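PDB 6G7N: extracellular solute-binding protein, family 1 from Trichodesmium erythraeum IMS101, which binds ferric iron and probably hands it to a membrane ABC transporter for uptake. Local coordinates for residues 7-11 and 12-16; 236-239 and 240-244. All blocks are in the same frame, centred on the assembly; numbering follows the deposited sequence. Where two conformers were deposited one is given.

Interaction 1 of 2, residues 7-11 and 12-16; sequences SSRHY and DTDQA. With DAL (D-alanine), chain C.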
# COMPACT_ATOMS: atom_id res chain seq x y z
N SER A 7 0.33 -0.57 16.00
CA SER A 7 0.39 -0.99 14.60
C SER A 7 -0.90 -1.66 14.14
O SER A 7 -1.47 -2.48 14.86
CB SER A 7 1.54 -1.96 14.37
OG SER A 7 1.57 -2.37 13.01
N SER A 8 -1.30 -1.33 12.92
CA SER A 8 -2.34 -2.08 12.21
C SER A 8 -1.80 -3.13 11.23
O SER A 8 -2.56 -3.79 10.52
CB SER A 8 -3.26 -1.10 11.47
OG SER A 8 -2.57 -0.45 10.41
N ARG A 9 -0.47 -3.25 11.17
CA ARG A 9 0.27 -3.96 10.09
C ARG A 9 1.04 -5.18 10.61
O ARG A 9 1.80 -5.81 9.86
CB ARG A 9 1.19 -2.91 9.40
CG ARG A 9 2.20 -3.36 8.32
CD ARG A 9 1.62 -4.17 7.16
NE ARG A 9 2.66 -4.55 6.20
CZ ARG A 9 3.53 -5.52 6.41
NH1 ARG A 9 3.49 -6.26 7.50
NH2 ARG A 9 4.47 -5.77 5.49
N HIS A 10 0.80 -5.56 11.86
CA HIS A 10 1.49 -6.71 12.43
C HIS A 10 0.96 -8.01 11.81
O HIS A 10 -0.24 -8.24 11.74
CB HIS A 10 1.29 -6.74 13.96
CG HIS A 10 1.78 -7.99 14.62
ND1 HIS A 10 3.09 -8.18 14.99
CD2 HIS A 10 1.11 -9.13 14.94
CE1 HIS A 10 3.20 -9.38 15.54
NE2 HIS A 10 2.02 -9.98 15.51
N TYR A 11 1.89 -8.89 11.44
CA TYR A 11 1.63 -10.31 11.14
C TYR A 11 2.43 -11.15 12.12
O TYR A 11 3.45 -10.71 12.64
CB TYR A 11 1.98 -10.64 9.68
CG TYR A 11 1.00 -10.02 8.73
CD1 TYR A 11 -0.23 -10.61 8.48
CD2 TYR A 11 1.25 -8.78 8.15
CE1 TYR A 11 -1.14 -10.00 7.62
CE2 TYR A 11 0.35 -8.17 7.32
CZ TYR A 11 -0.84 -8.77 7.04
OH TYR A 11 -1.74 -8.15 6.19
N ASP A 12 1.99 -12.39 12.38
CA ASP A 12 2.63 -13.28 13.38
C ASP A 12 4.12 -13.45 13.16
O ASP A 12 4.91 -13.52 14.11
CB ASP A 12 1.95 -14.67 13.34
CG ASP A 12 2.28 -15.52 14.57
OD1 ASP A 12 2.28 -14.97 15.69
OD2 ASP A 12 2.50 -16.74 14.43
N THR A 13 4.51 -13.55 11.90
CA THR A 13 5.90 -13.71 11.54
C THR A 13 6.77 -12.50 11.96
O THR A 13 7.99 -12.66 12.09
CB THR A 13 6.03 -13.99 10.03
OG1 THR A 13 5.27 -13.02 9.30
CG2 THR A 13 5.51 -15.39 9.67
N ASP A 14 6.16 -11.35 12.23
CA ASP A 14 6.91 -10.19 12.69
C ASP A 14 7.47 -10.36 14.10
O ASP A 14 8.36 -9.63 14.47
CB ASP A 14 6.04 -8.90 12.64
CG ASP A 14 5.63 -8.49 11.22
OD1 ASP A 14 6.34 -8.86 10.26
OD2 ASP A 14 4.60 -7.80 11.06
N GLN A 15 6.97 -11.33 14.86
CA GLN A 15 7.62 -11.59 16.18
C GLN A 15 9.13 -11.88 16.07
O GLN A 15 9.91 -11.48 16.93
CB GLN A 15 6.92 -12.72 16.92
CG GLN A 15 7.35 -12.82 18.38
CD GLN A 15 6.97 -11.59 19.19
OE1 GLN A 15 5.84 -11.16 19.13
NE2 GLN A 15 7.93 -11.01 19.92
N ALA A 16 9.56 -12.46 14.94
CA ALA A 16 11.01 -12.68 14.69
C ALA A 16 11.78 -11.37 14.61
O ALA A 16 12.90 -11.27 15.08
CB ALA A 16 11.23 -13.51 13.43
N DAL C . -4.93 -4.99 4.17
CA DAL C . -3.85 -5.54 5.06
CB DAL C . -4.05 -5.07 6.49
C DAL C . -2.48 -5.23 4.57
O DAL C . -2.40 -4.71 3.44
OXT DAL C . -1.50 -5.52 5.31
O HOH W 1 5.13 -8.49 7.80
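Y11 and D14 grip each other twice where strand 2-7 gives way to helix 15-25, a strand-to-helix connection of the solute-binding-protein fold that also lines the ligand pocket. Two hydrogen bonds run in opposite senses: Y11 N donates almost straight (174°) to D14 OD2 at 2.9 Å, meeting the oxygen from above the carboxylate plane, and D14 N returns a bond to Y11 O at 2.8 Å. With CG beside its backbone N (chi1 -65°), D14 brings OD2 back to Y11 N. At the end of strand 2-7, S7 OG accepts from R9 N, an ST turn.

Charge and water form a second layer. R9 NH1 stands 4.0 Å from D14 OD2, beyond a salt bridge, but it donates to a water that lies 2.8 Å from D14 OD1. Replacing D14 by an alanine removes the carboxylate, which would probably leave Y11 N without its acceptor and break the water link to R9. The rest of the guanidinium is held by S234, S99 and the carbonyl of F264, whose ring makes a cation-pi contact with it.

Packing is contributed by H10: its ND1, bonded to Y18 OH, passes 3.8 Å from D14 CB, and the imidazole and carboxylate planes are steeply inclined. On the pocket side, D-alanine OXT lies at the edge of the Y11 ring, near its plane and 2.8 Å from Y11 OH.

Interaction 2 of 2, residues 236-239 and 240-244; sequences GGVV and KNAPN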
# COMPACT_ATOMS: atom_id res chain seq x y z
N GLY A 236 5.63 3.82 8.80
CA GLY A 236 5.43 4.32 10.16
C GLY A 236 6.30 5.48 10.50
O GLY A 236 7.12 5.95 9.72
N GLY A 237 6.11 5.94 11.74
CA GLY A 237 6.85 7.07 12.24
C GLY A 237 6.92 7.06 13.76
O GLY A 237 6.29 6.22 14.42
N VAL A 238 7.73 7.97 14.29
CA VAL A 238 7.86 8.18 15.75
C VAL A 238 6.73 9.09 16.19
O VAL A 238 6.48 10.16 15.61
CB VAL A 238 9.24 8.73 16.09
CG1 VAL A 238 9.37 8.99 17.58
CG2 VAL A 238 10.31 7.74 15.64
N VAL A 239 6.06 8.67 17.26
CA VAL A 239 4.92 9.42 17.80
C VAL A 239 5.36 10.70 18.52
O VAL A 239 6.41 10.71 19.18
CB VAL A 239 4.07 8.48 18.68
CG1 VAL A 239 2.93 9.19 19.38
CG2 VAL A 239 3.54 7.32 17.84
N LYS A 240 4.53 11.74 18.43
CA LYS A 240 4.84 13.07 18.96
C LYS A 240 5.30 13.04 20.39
O LYS A 240 6.32 13.67 20.73
CB LYS A 240 3.63 13.98 18.80
CG LYS A 240 3.86 15.38 19.35
CD LYS A 240 2.80 16.36 18.93
CE LYS A 240 3.12 17.00 17.59
NZ LYS A 240 1.96 17.79 17.08
N ASN A 241 4.61 12.31 21.25
CA ASN A 241 5.06 12.39 22.65
C ASN A 241 5.77 11.14 23.12
O ASN A 241 5.79 10.87 24.30
CB ASN A 241 3.92 12.81 23.59
CG ASN A 241 3.29 14.13 23.18
OD1 ASN A 241 2.16 14.15 22.66
ND2 ASN A 241 4.02 15.22 23.38
N ALA A 242 6.43 10.44 22.21
CA ALA A 242 7.05 9.17 22.51
C ALA A 242 7.81 9.21 23.83
O ALA A 242 8.72 10.02 24.00
CB ALA A 242 8.01 8.80 21.41
N PRO A 243 7.47 8.30 24.75
CA PRO A 243 8.25 8.25 26.00
C PRO A 243 9.68 7.76 25.83
O PRO A 243 10.54 8.07 26.66
CB PRO A 243 7.45 7.32 26.90
CG PRO A 243 6.46 6.64 26.06
CD PRO A 243 6.28 7.42 24.80
N ASN A 244 9.94 6.99 24.78
CA ASN A 244 11.29 6.49 24.47
C ASN A 244 11.63 6.81 23.02
O ASN A 244 11.69 5.94 22.15
CB ASN A 244 11.37 4.99 24.71
CG ASN A 244 12.79 4.47 24.68
OD1 ASN A 244 13.74 5.21 24.40
ND2 ASN A 244 12.95 3.18 24.98
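V239 and A242 close a type I beta turn at the end of strand 231-239, from which the chain passes toward helix 245-255. The turn is fastened by A242 N, which donates to V239 O at 3.0 Å with an N-H...O angle of 155°. V239 O has a second donor in Q73 NE2, so this one oxygen joins the turn to the neighbouring strand 72-73.

The side chains follow the bend. V239 has CG1 trans to its own N (chi1 175°), which places that methyl beside its carbonyl carbon and 3.2 Å from K240 N, against the first peptide of the turn. V238 takes the same rotamer but uses it differently: its CG1 reaches forward across the turn to A242 CB, 4.1 Å away, in a purely apolar contact. A248 and L252 of helix 245-255 also touch V238, so the valine packs against the helix as well as the turn.

K240 directs its CB away from the strand and runs extended until chi3, where a bend to -87° leads NZ to the carbonyl of G70. Further on, N244 occupies the N-cap of helix 245-255 and its OD1 accepts from G247 N. Within the turn, the methyl of A242 points back toward the strand, its CB 3.3 Å from V239 O.

In the fold
Both interactions are places where a strand of the same mixed sheet hands the chain on to a helix: interaction 1 comes first, between strand 2-7 and helix 15-25, and interaction 2 much later, between strand 231-239 and helix 245-255. Strand 54-58 pairs with both strands, parallel to 2-7 and antiparallel to 231-239, so the two exits face opposite ends of the sheet. Their centres are about 19 Å apart and their nearest atoms about 8 Å. Strand 231-239 links them, supplying S234 to R9 before it reaches the turn. Interaction 1, with R9 and Y11, borders the bound D-alanine; interaction 2 is plain structural packing at the end of the strand, away from the ligand pocket.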